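Local coordinates for protein tryptophanyl-tRNA synthetase (Cryptosporidium parvum Iowa II, PDB 3HV0) that probably joins L-tryptophan to its cognate tRNA at the expense of ATP, and is seen here as its class I synthetase part with tryptophan bound, at residues 77-82 and 110-115; 134-139 and 154-159; 314-319 and 346-351. All coordinates share one frame; numbering follows the deposited sequence.

Contact 1: 77-82 and 110-115; sequences LYTGRG and LVIQLT. With TRP (tryptophan), chain C.
Tyr-78 and Gln-113, on adjacent parallel strands, put their polar ends round the indole nitrogen of a bound tryptophan. The ligand's NE1 donates to Tyr-78 OH at 3.1 Å, and the bond is nearly straight, 163° at the hydrogen. Gln-113 OE1 lies 3.4 Å from the same NE1, and 3.0 Å from Tyr-78 OH. The ring of Tyr-78 and the amide of Gln-113 stand 70° apart. Tyr-78 leaves the sheet on the same face as Val-111 and Gln-113. Ligand atom CZ2 sits above one face of the Tyr-78 ring, near the rim, while Val-111 O lies at the ring edge in plane. Outside the two strands, Tyr-78 OH is also hydrogen-bonded to Gln-201 O, and Gln-113 NE2 to Asn-157. Both polar ends thus have partners beyond the two strands.

The two strands and helix 93-106 between them form a beta-alpha-beta crossover of the nucleotide-binding (Rossmann-like) fold of class I synthetases. Five backbone bonds join the strands, from the weak Val-111 N to Leu-77 O bond up to the Thr-115 N to Arg-81 O bond, at 3.0 Å and 168°.

Gly-80 forms the floor under the indole. Its CA lies 3.4 Å from ligand atom CD2. Thr-115 CG2 reaches ligand atom CD1 at 3.6 Å. Thr-115 OG1 is hydrogen-bonded to Glu-118, which also binds the ligand. The other side of the sheet is mostly apolar: Leu-110 CD1 meets Leu-77 CB at 3.6 Å, and Leu-114 CD2 packs on Arg-81 CG.

Contact 2: 134-139 and 154-159; sequences YAYENM and IFTNLE
Tyr-136 and Glu-159 meet tip to tip. The phenol OH donates to Glu-159 OE1 at 2.6 Å. OE1 lies at the edge of the ring, in its plane, and receives the bond on its syn lone pair. The carboxylate plane is turned 77° from the ring.

Thr-156 crosses the tyrosine at about a right angle. Its CG2 meets ring atom CE2 at 3.6 Å and also touches CB of Ala-135. OG1 sits between the backbone N and the carbonyl carbon (chi1 81°). Thr-156 is at the N-cap of helix 157-174, and its OG1 accepts a weak capping bond from Glu-159 N.

Met-139 and Ile-154 lie alongside with opposed directions, CE of Met-139 being 3.9 Å from CG2 of Ile-154. The sulfur of Met-139 also lies over the centre of one face of the Tyr-136 ring, 4.2 Å above its plane. Helix 128-143 packs on the face of the sheet that carries Ile-154 and Thr-156. Segments 134-139 and 154-156 run nearly antiparallel.

The chemistry is split: a buried apolar patch at Met-139 and Ile-154 gives way to a short phenol-carboxylate bond at exposed Glu-159, where the bond would probably favour the charged carboxylate.

Contact 3: 314-319 and 346-351; sequences DVSWQY and EIKSIL
Leu-351 lies against Ser-316 and Tyr-319, and its side chain can be followed outward from helix 344-367. CB points toward helix 315-323. CG is anti to the backbone N (chi1 170°), and there the chain forks. CD1 runs to CB of Tyr-319, 3.5 Å away. CD2 meets Ser-316, 3.6 Å from its CA and 3.6 Å from its OG. It also lies 3.8 Å from Tyr-319 CB and comes obliquely to that residue's ring. Both methyls thus reach Tyr-319 CB, and CD2 also covers Ser-316.

Ile-347, one turn earlier, continues the apolar strip. Its CD1 touches CB of Trp-317 at 4.0 Å and passes close to the carboxylate of Asp-314.

The polar side of the contact is bridged by one water. The water donates to Asp-314 OD1, and it accepts from Ser-316 OG and from Lys-348 NZ, at 3.1 Å in the last case. The bend at chi4 (77°) turns NZ to the water, while CG of the same lysine packs on Ser-316 OG. Asp-314 is also the N-cap of its helix: OD2 accepts from Trp-317 N at 2.7 Å. Its OD1 is further bonded to Tyr-337 OH and Gly-296 N. The nearby lysine would probably help keep this carboxylate charged.

The two helix segments run in roughly the same direction, 36° apart, with axes 9.3 Å from each other. Helix 327-339 lies between them in sequence and touches Trp-317 and Ile-347. Helix 282-292 adds Ile-289 against both Ser-316 and Leu-351. The contact lies among these helices, with loop residues such as Leu-257 beside Tyr-319.

How the contacts relate
Contacts 1 and 2 adjoin, with centres about 9 Å apart, and share the sheet through neighbouring strands 110-114 and 152-156. Two probable hydrogen bonds join them: Gln-113 NE2 to Asn-157 OD1 at 2.6 Å, and Arg-81 NE to Asn-138 OD1 at 2.7 Å. Leu-114 CD1 also packs on Met-139 CG and on Ile-154 CG2. Contact 1 lines the tryptophan pocket. Contact 2 lies one strand further out, with the Ile-154 side chain about 11 Å from the ligand. Contact 3 stands apart in a helical region: its centre is about 30 Å from that of contact 1 and about 33 Å from that of contact 2.

Contact 1: 77-82 and 110-115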
loop_
_atom_site.group_PDB
_atom_site.type_symbol
_atom_site.label_atom_id
_atom_site.label_comp_id
_atom_site.label_asym_id
_atom_site.label_seq_id
_atom_site.Cartn_x
_atom_site.Cartn_y
_atom_site.Cartn_z
ATOM N N LEU A 77 -13.951 -6.654 17.729
ATOM C CA LEU A 77 -14.874 -6.289 16.659
ATOM C C LEU A 77 -14.125 -5.466 15.622
ATOM O O LEU A 77 -13.229 -4.751 15.954
ATOM C CB LEU A 77 -16.061 -5.504 17.219
ATOM C CG LEU A 77 -16.900 -6.204 18.302
ATOM C CD1 LEU A 77 -17.580 -5.242 19.271
ATOM C CD2 LEU A 77 -17.924 -7.135 17.665
ATOM N N TYR A 78 -14.487 -5.599 14.362
ATOM C CA TYR A 78 -13.957 -4.746 13.300
ATOM C C TYR A 78 -15.096 -4.373 12.355
ATOM O O TYR A 78 -15.780 -5.231 11.791
ATOM C CB TYR A 78 -12.829 -5.446 12.547
ATOM C CG TYR A 78 -12.499 -4.937 11.145
ATOM C CD1 TYR A 78 -12.404 -3.586 10.862
ATOM C CD2 TYR A 78 -12.219 -5.828 10.125
ATOM C CE1 TYR A 78 -12.072 -3.145 9.598
ATOM C CE2 TYR A 78 -11.889 -5.395 8.854
ATOM C CZ TYR A 78 -11.814 -4.049 8.592
ATOM O OH TYR A 78 -11.497 -3.629 7.297
ATOM N N THR A 79 -15.319 -3.075 12.225
ATOM C CA THR A 79 -16.266 -2.570 11.258
ATOM C C THR A 79 -15.658 -1.363 10.560
ATOM O O THR A 79 -14.590 -0.946 10.923
ATOM C CB THR A 79 -17.594 -2.266 11.906
ATOM O OG1 THR A 79 -18.609 -2.384 10.913
ATOM C CG2 THR A 79 -17.631 -0.882 12.483
ATOM N N GLY A 80 -16.324 -0.836 9.549
ATOM C CA GLY A 80 -15.744 0.274 8.761
ATOM C C GLY A 80 -16.737 1.164 8.061
ATOM O O GLY A 80 -17.936 0.947 8.150
ATOM N N ARG A 81 -16.201 2.183 7.377
ATOM C CA ARG A 81 -16.978 3.219 6.726
ATOM C C ARG A 81 -16.158 3.849 5.562
ATOM O O ARG A 81 -14.989 4.141 5.697
ATOM C CB ARG A 81 -17.396 4.232 7.791
ATOM C CG ARG A 81 -17.671 5.646 7.327
ATOM C CD ARG A 81 -18.883 5.767 6.403
ATOM N NE ARG A 81 -19.064 7.136 5.935
ATOM C CZ ARG A 81 -19.925 7.508 5.001
ATOM N NH1 ARG A 81 -20.704 6.618 4.416
ATOM N NH2 ARG A 81 -20.000 8.784 4.641
ATOM N N GLY A 82 -16.784 4.031 4.409
ATOM C CA GLY A 82 -16.137 4.693 3.280
ATOM C C GLY A 82 -16.596 6.132 3.159
ATOM O O GLY A 82 -17.740 6.363 2.805
ATOM N N LEU A 110 -12.849 -2.683 20.080
ATOM C CA LEU A 110 -13.364 -2.438 18.725
ATOM C C LEU A 110 -12.358 -1.642 17.926
ATOM O O LEU A 110 -11.639 -0.815 18.471
ATOM C CB LEU A 110 -14.701 -1.668 18.782
ATOM C CG LEU A 110 -15.243 -0.962 17.523
ATOM C CD1 LEU A 110 -15.714 -1.963 16.513
ATOM C CD2 LEU A 110 -16.371 -0.018 17.925
ATOM N N VAL A 111 -12.371 -1.876 16.621
ATOM C CA VAL A 111 -11.416 -1.329 15.677
ATOM C C VAL A 111 -12.227 -0.846 14.460
ATOM O O VAL A 111 -13.034 -1.607 13.980
ATOM C CB VAL A 111 -10.412 -2.465 15.310
ATOM C CG1 VAL A 111 -10.220 -2.580 13.807
ATOM C CG2 VAL A 111 -9.083 -2.298 16.085
ATOM N N ILE A 112 -12.073 0.413 14.017
ATOM C CA ILE A 112 -12.912 1.012 12.977
ATOM C C ILE A 112 -12.066 1.698 11.851
ATOM O O ILE A 112 -11.298 2.610 12.124
ATOM C CB ILE A 112 -13.868 2.053 13.569
ATOM C CG1 ILE A 112 -14.717 1.450 14.714
ATOM C CG2 ILE A 112 -14.797 2.581 12.531
ATOM C CD1 ILE A 112 -15.699 2.412 15.371
ATOM N N GLN A 113 -12.256 1.286 10.593
ATOM C CA GLN A 113 -11.432 1.753 9.477
ATOM C C GLN A 113 -12.157 2.771 8.583
ATOM O O GLN A 113 -13.212 2.474 8.003
ATOM C CB GLN A 113 -10.996 0.559 8.616
ATOM C CG GLN A 113 -10.208 0.941 7.362
ATOM C CD GLN A 113 -9.868 -0.262 6.469
ATOM O OE1 GLN A 113 -10.750 -1.022 6.087
ATOM N NE2 GLN A 113 -8.591 -0.430 6.143
ATOM N N LEU A 114 -11.624 3.978 8.490
ATOM C CA LEU A 114 -12.180 4.929 7.560
ATOM C C LEU A 114 -11.373 4.848 6.262
ATOM O O LEU A 114 -10.200 5.161 6.240
ATOM C CB LEU A 114 -12.203 6.312 8.180
ATOM C CG LEU A 114 -13.379 6.340 9.170
ATOM C CD1 LEU A 114 -12.979 6.782 10.575
ATOM C CD2 LEU A 114 -14.509 7.161 8.580
ATOM N N THR A 115 -12.012 4.397 5.193
ATOM C CA THR A 115 -11.304 4.060 3.974
ATOM C C THR A 115 -11.144 5.240 3.028
ATOM O O THR A 115 -11.632 5.201 1.894
ATOM C CB THR A 115 -11.974 2.861 3.229
ATOM O OG1 THR A 115 -13.246 3.231 2.673
ATOM C CG2 THR A 115 -12.175 1.733 4.170
HETATM N N TRP C . -15.510 -0.197 2.134
HETATM C CA TRP C . -16.602 -0.113 3.148
HETATM C C TRP C . -17.716 0.788 2.637
HETATM O O TRP C . -17.489 1.609 1.729
HETATM C CB TRP C . -16.092 0.377 4.518
HETATM C CG TRP C . -15.493 -0.715 5.373
HETATM C CD1 TRP C . -14.160 -0.932 5.623
HETATM C CD2 TRP C . -16.199 -1.728 6.107
HETATM N NE1 TRP C . -14.002 -2.006 6.457
HETATM C CE2 TRP C . -15.234 -2.522 6.758
HETATM C CE3 TRP C . -17.546 -2.038 6.276
HETATM C CZ2 TRP C . -15.576 -3.605 7.564
HETATM C CZ3 TRP C . -17.882 -3.117 7.073
HETATM C CH2 TRP C . -16.896 -3.896 7.700
HETATM O OXT TRP C . -18.854 0.681 3.130
#

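Contact 2: 134-139 and 154-159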
loop_
_atom_site.group_PDB
_atom_site.type_symbol
_atom_site.label_atom_id
_atom_site.label_comp_id
_atom_site.label_asym_id
_atom_site.label_seq_id
_atom_site.Cartn_x
_atom_site.Cartn_y
_atom_site.Cartn_z
ATOM N N TYR A 134 -13.545 14.331 4.820
ATOM C CA TYR A 134 -14.821 13.658 4.965
ATOM C C TYR A 134 -14.668 12.539 5.991
ATOM O O TYR A 134 -15.612 12.215 6.713
ATOM C CB TYR A 134 -15.265 13.013 3.669
ATOM C CG TYR A 134 -15.789 13.888 2.563
ATOM C CD1 TYR A 134 -15.929 15.269 2.700
ATOM C CD2 TYR A 134 -16.160 13.307 1.351
ATOM C CE1 TYR A 134 -16.409 16.050 1.641
ATOM C CE2 TYR A 134 -16.632 14.069 0.290
ATOM C CZ TYR A 134 -16.766 15.437 0.438
ATOM O OH TYR A 134 -17.244 16.173 -0.620
ATOM N N ALA A 135 -13.487 11.917 6.000
ATOM C CA ALA A 135 -13.149 10.917 6.998
ATOM C C ALA A 135 -13.240 11.479 8.407
ATOM O O ALA A 135 -13.840 10.855 9.277
ATOM C CB ALA A 135 -11.769 10.373 6.759
ATOM N N TYR A 136 -12.661 12.652 8.633
ATOM C CA TYR A 136 -12.619 13.197 9.994
ATOM C C TYR A 136 -13.984 13.651 10.490
ATOM O O TYR A 136 -14.301 13.473 11.664
ATOM C CB TYR A 136 -11.522 14.258 10.180
ATOM C CG TYR A 136 -10.281 13.593 10.737
ATOM C CD1 TYR A 136 -9.877 13.775 12.060
ATOM C CD2 TYR A 136 -9.558 12.698 9.954
ATOM C CE1 TYR A 136 -8.741 13.101 12.564
ATOM C CE2 TYR A 136 -8.431 12.038 10.437
ATOM C CZ TYR A 136 -8.033 12.234 11.733
ATOM O OH TYR A 136 -6.919 11.546 12.153
ATOM N N GLU A 137 -14.800 14.198 9.600
ATOM C CA GLU A 137 -16.159 14.559 9.981
ATOM C C GLU A 137 -16.961 13.310 10.269
ATOM O O GLU A 137 -17.686 13.238 11.267
ATOM C CB GLU A 137 -16.835 15.380 8.890
ATOM C CG GLU A 137 -16.207 16.741 8.662
ATOM C CD GLU A 137 -16.274 17.624 9.882
ATOM O OE1 GLU A 137 -17.205 17.463 10.684
ATOM O OE2 GLU A 137 -15.388 18.487 10.036
ATOM N N ASN A 138 -16.819 12.321 9.391
ATOM C CA ASN A 138 -17.434 10.996 9.598
ATOM C C ASN A 138 -17.108 10.371 10.960
ATOM O O ASN A 138 -17.988 9.776 11.570
ATOM C CB ASN A 138 -17.029 10.041 8.483
ATOM C CG ASN A 138 -17.773 10.304 7.171
ATOM O OD1 ASN A 138 -17.775 9.450 6.295
ATOM N ND2 ASN A 138 -18.406 11.481 7.027
ATOM N N MET A 139 -15.866 10.518 11.435
ATOM C CA MET A 139 -15.479 10.030 12.771
ATOM C C MET A 139 -16.340 10.610 13.874
ATOM O O MET A 139 -16.691 9.900 14.818
ATOM C CB MET A 139 -14.030 10.381 13.122
ATOM C CG MET A 139 -12.999 9.692 12.280
ATOM S SD MET A 139 -11.334 9.755 12.964
ATOM C CE MET A 139 -11.722 9.670 14.718
ATOM N N ILE A 154 -10.173 4.042 16.383
ATOM C CA ILE A 154 -10.628 4.478 15.066
ATOM C C ILE A 154 -9.413 5.009 14.312
ATOM O O ILE A 154 -8.492 5.549 14.934
ATOM C CB ILE A 154 -11.713 5.570 15.182
ATOM C CG1 ILE A 154 -12.769 5.144 16.224
ATOM C CG2 ILE A 154 -12.332 5.888 13.793
ATOM C CD1 ILE A 154 -13.986 6.087 16.374
ATOM N N PHE A 155 -9.405 4.839 12.987
ATOM C CA PHE A 155 -8.282 5.259 12.182
ATOM C C PHE A 155 -8.633 5.395 10.699
ATOM O O PHE A 155 -9.531 4.708 10.180
ATOM C CB PHE A 155 -7.131 4.248 12.327
ATOM C CG PHE A 155 -7.449 2.871 11.795
ATOM C CD1 PHE A 155 -8.034 1.910 12.611
ATOM C CD2 PHE A 155 -7.160 2.539 10.470
ATOM C CE1 PHE A 155 -8.322 0.655 12.120
ATOM C CE2 PHE A 155 -7.455 1.296 9.975
ATOM C CZ PHE A 155 -8.042 0.348 10.804
ATOM N N THR A 156 -7.904 6.271 10.011
ATOM C CA THR A 156 -8.004 6.356 8.562
ATOM C C THR A 156 -6.876 5.554 7.927
ATOM O O THR A 156 -5.783 5.463 8.484
ATOM C CB THR A 156 -7.905 7.810 8.042
ATOM O OG1 THR A 156 -6.529 8.234 7.976
ATOM C CG2 THR A 156 -8.751 8.763 8.888
ATOM N N ASN A 157 -7.119 5.005 6.745
ATOM C CA ASN A 157 -6.080 4.274 6.054
ATOM C C ASN A 157 -4.869 5.160 5.731
ATOM O O ASN A 157 -3.745 4.704 5.799
ATOM C CB ASN A 157 -6.616 3.609 4.790
ATOM C CG ASN A 157 -7.406 2.367 5.070
ATOM O OD1 ASN A 157 -7.273 1.758 6.120
ATOM N ND2 ASN A 157 -8.250 1.987 4.132
ATOM N N LEU A 158 -5.077 6.424 5.409
ATOM C CA LEU A 158 -3.928 7.275 5.105
ATOM C C LEU A 158 -3.001 7.426 6.316
ATOM O O LEU A 158 -1.805 7.683 6.169
ATOM C CB LEU A 158 -4.358 8.646 4.558
ATOM C CG LEU A 158 -4.712 8.683 3.051
ATOM C CD1 LEU A 158 -4.656 10.100 2.485
ATOM C CD2 LEU A 158 -3.789 7.848 2.233
ATOM N N GLU A 159 -3.548 7.260 7.516
ATOM C CA GLU A 159 -2.743 7.486 8.698
ATOM C C GLU A 159 -2.209 6.240 9.359
ATOM O O GLU A 159 -1.227 6.333 10.066
ATOM C CB GLU A 159 -3.487 8.372 9.665
ATOM C CG GLU A 159 -3.346 9.826 9.253
ATOM C CD GLU A 159 -4.193 10.756 10.047
ATOM O OE1 GLU A 159 -5.002 10.287 10.872
ATOM O OE2 GLU A 159 -4.044 11.973 9.830
#

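Contact 3: 314-319 and 346-351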
loop_
_atom_site.group_PDB
_atom_site.type_symbol
_atom_site.label_atom_id
_atom_site.label_comp_id
_atom_site.label_asym_id
_atom_site.label_seq_id
_atom_site.Cartn_x
_atom_site.Cartn_y
_atom_site.Cartn_z
ATOM N N ASP A 314 -43.318 -0.719 0.646
ATOM C CA ASP A 314 -43.375 0.579 1.331
ATOM C C ASP A 314 -42.079 0.888 2.099
ATOM O O ASP A 314 -41.743 0.224 3.087
ATOM C CB ASP A 314 -44.584 0.670 2.264
ATOM C CG ASP A 314 -44.803 2.085 2.789
ATOM O OD1 ASP A 314 -45.539 2.877 2.150
ATOM O OD2 ASP A 314 -44.221 2.418 3.838
ATOM N N VAL A 315 -41.370 1.911 1.630
ATOM C CA VAL A 315 -40.063 2.276 2.155
ATOM C C VAL A 315 -40.181 2.830 3.563
ATOM O O VAL A 315 -39.294 2.643 4.388
ATOM C CB VAL A 315 -39.358 3.325 1.253
ATOM C CG1 VAL A 315 -38.028 3.795 1.885
ATOM C CG2 VAL A 315 -39.130 2.758 -0.166
ATOM N N SER A 316 -41.278 3.522 3.840
ATOM C CA SER A 316 -41.501 4.081 5.170
ATOM C C SER A 316 -41.732 2.980 6.214
ATOM O O SER A 316 -41.212 3.059 7.317
ATOM C CB SER A 316 -42.656 5.090 5.156
ATOM O OG SER A 316 -42.341 6.224 4.352
ATOM N N TRP A 317 -42.488 1.945 5.862
ATOM C CA TRP A 317 -42.707 0.822 6.788
ATOM C C TRP A 317 -41.397 0.113 7.149
ATOM O O TRP A 317 -41.110 -0.149 8.323
ATOM C CB TRP A 317 -43.694 -0.176 6.194
ATOM C CG TRP A 317 -43.727 -1.486 6.920
ATOM C CD1 TRP A 317 -43.298 -2.689 6.444
ATOM C CD2 TRP A 317 -44.184 -1.726 8.261
ATOM N NE1 TRP A 317 -43.465 -3.666 7.394
ATOM C CE2 TRP A 317 -44.006 -3.103 8.522
ATOM C CE3 TRP A 317 -44.727 -0.916 9.263
ATOM C CZ2 TRP A 317 -44.355 -3.687 9.745
ATOM C CZ3 TRP A 317 -45.069 -1.499 10.476
ATOM C CH2 TRP A 317 -44.882 -2.869 10.705
ATOM N N GLN A 318 -40.611 -0.186 6.121
ATOM C CA GLN A 318 -39.310 -0.824 6.282
ATOM C C GLN A 318 -38.323 0.024 7.105
ATOM O O GLN A 318 -37.477 -0.526 7.788
ATOM C CB GLN A 318 -38.704 -1.154 4.911
ATOM N N TYR A 319 -38.435 1.351 7.049
ATOM C CA TYR A 319 -37.610 2.229 7.897
ATOM C C TYR A 319 -37.979 2.136 9.376
ATOM O O TYR A 319 -37.106 2.095 10.237
ATOM C CB TYR A 319 -37.744 3.689 7.474
ATOM C CG TYR A 319 -36.671 4.172 6.545
ATOM C CD1 TYR A 319 -36.575 3.682 5.256
ATOM C CD2 TYR A 319 -35.759 5.131 6.953
ATOM C CE1 TYR A 319 -35.604 4.125 4.396
ATOM C CE2 TYR A 319 -34.782 5.589 6.101
ATOM C CZ TYR A 319 -34.711 5.086 4.816
ATOM O OH TYR A 319 -33.730 5.541 3.954
ATOM N N GLU A 346 -50.076 9.239 6.971
ATOM C CA GLU A 346 -49.805 9.129 8.415
ATOM C C GLU A 346 -48.548 8.295 8.707
ATOM O O GLU A 346 -47.735 8.658 9.563
ATOM C CB GLU A 346 -51.006 8.552 9.179
ATOM C CG GLU A 346 -51.044 8.997 10.649
ATOM C CD GLU A 346 -51.906 8.119 11.546
ATOM O OE1 GLU A 346 -52.814 7.424 11.039
ATOM O OE2 GLU A 346 -51.677 8.137 12.775
ATOM N N ILE A 347 -48.382 7.184 7.993
ATOM C CA ILE A 347 -47.215 6.327 8.202
ATOM C C ILE A 347 -45.932 7.088 7.905
ATOM O O ILE A 347 -44.903 6.835 8.537
ATOM C CB ILE A 347 -47.254 5.013 7.359
ATOM C CG1 ILE A 347 -46.159 4.040 7.821
ATOM C CG2 ILE A 347 -47.072 5.302 5.882
ATOM C CD1 ILE A 347 -46.287 2.634 7.248
ATOM N N LYS A 348 -45.990 8.012 6.949
ATOM C CA LYS A 348 -44.813 8.798 6.589
ATOM C C LYS A 348 -44.502 9.853 7.639
ATOM O O LYS A 348 -43.340 10.231 7.812
ATOM C CB LYS A 348 -44.999 9.455 5.229
ATOM C CG LYS A 348 -45.088 8.457 4.100
ATOM C CD LYS A 348 -45.422 9.131 2.792
ATOM C CE LYS A 348 -44.169 9.536 2.039
ATOM N NZ LYS A 348 -43.519 8.356 1.383
ATOM N N SER A 349 -45.538 10.317 8.338
ATOM C CA SER A 349 -45.361 11.305 9.405
ATOM C C SER A 349 -44.776 10.648 10.653
ATOM O O SER A 349 -43.853 11.185 11.262
ATOM C CB SER A 349 -46.677 12.013 9.727
ATOM O OG SER A 349 -46.577 12.736 10.941
ATOM N N ILE A 350 -45.297 9.482 11.020
ATOM C CA ILE A 350 -44.771 8.737 12.169
ATOM C C ILE A 350 -43.259 8.491 12.032
ATOM O O ILE A 350 -42.498 8.671 12.984
ATOM C CB ILE A 350 -45.498 7.385 12.353
ATOM C CG1 ILE A 350 -46.970 7.613 12.710
ATOM C CG2 ILE A 350 -44.829 6.575 13.443
ATOM C CD1 ILE A 350 -47.832 6.367 12.650
ATOM N N LEU A 351 -42.845 8.078 10.835
ATOM C CA LEU A 351 -41.424 7.875 10.495
ATOM C C LEU A 351 -40.594 9.155 10.590
ATOM O O LEU A 351 -39.479 9.135 11.111
ATOM C CB LEU A 351 -41.302 7.309 9.080
ATOM C CG LEU A 351 -39.908 7.253 8.474
ATOM C CD1 LEU A 351 -38.976 6.419 9.339
ATOM C CD2 LEU A 351 -39.988 6.698 7.082
HETATM O O HOH W 1 -43.751 5.256 1.853
#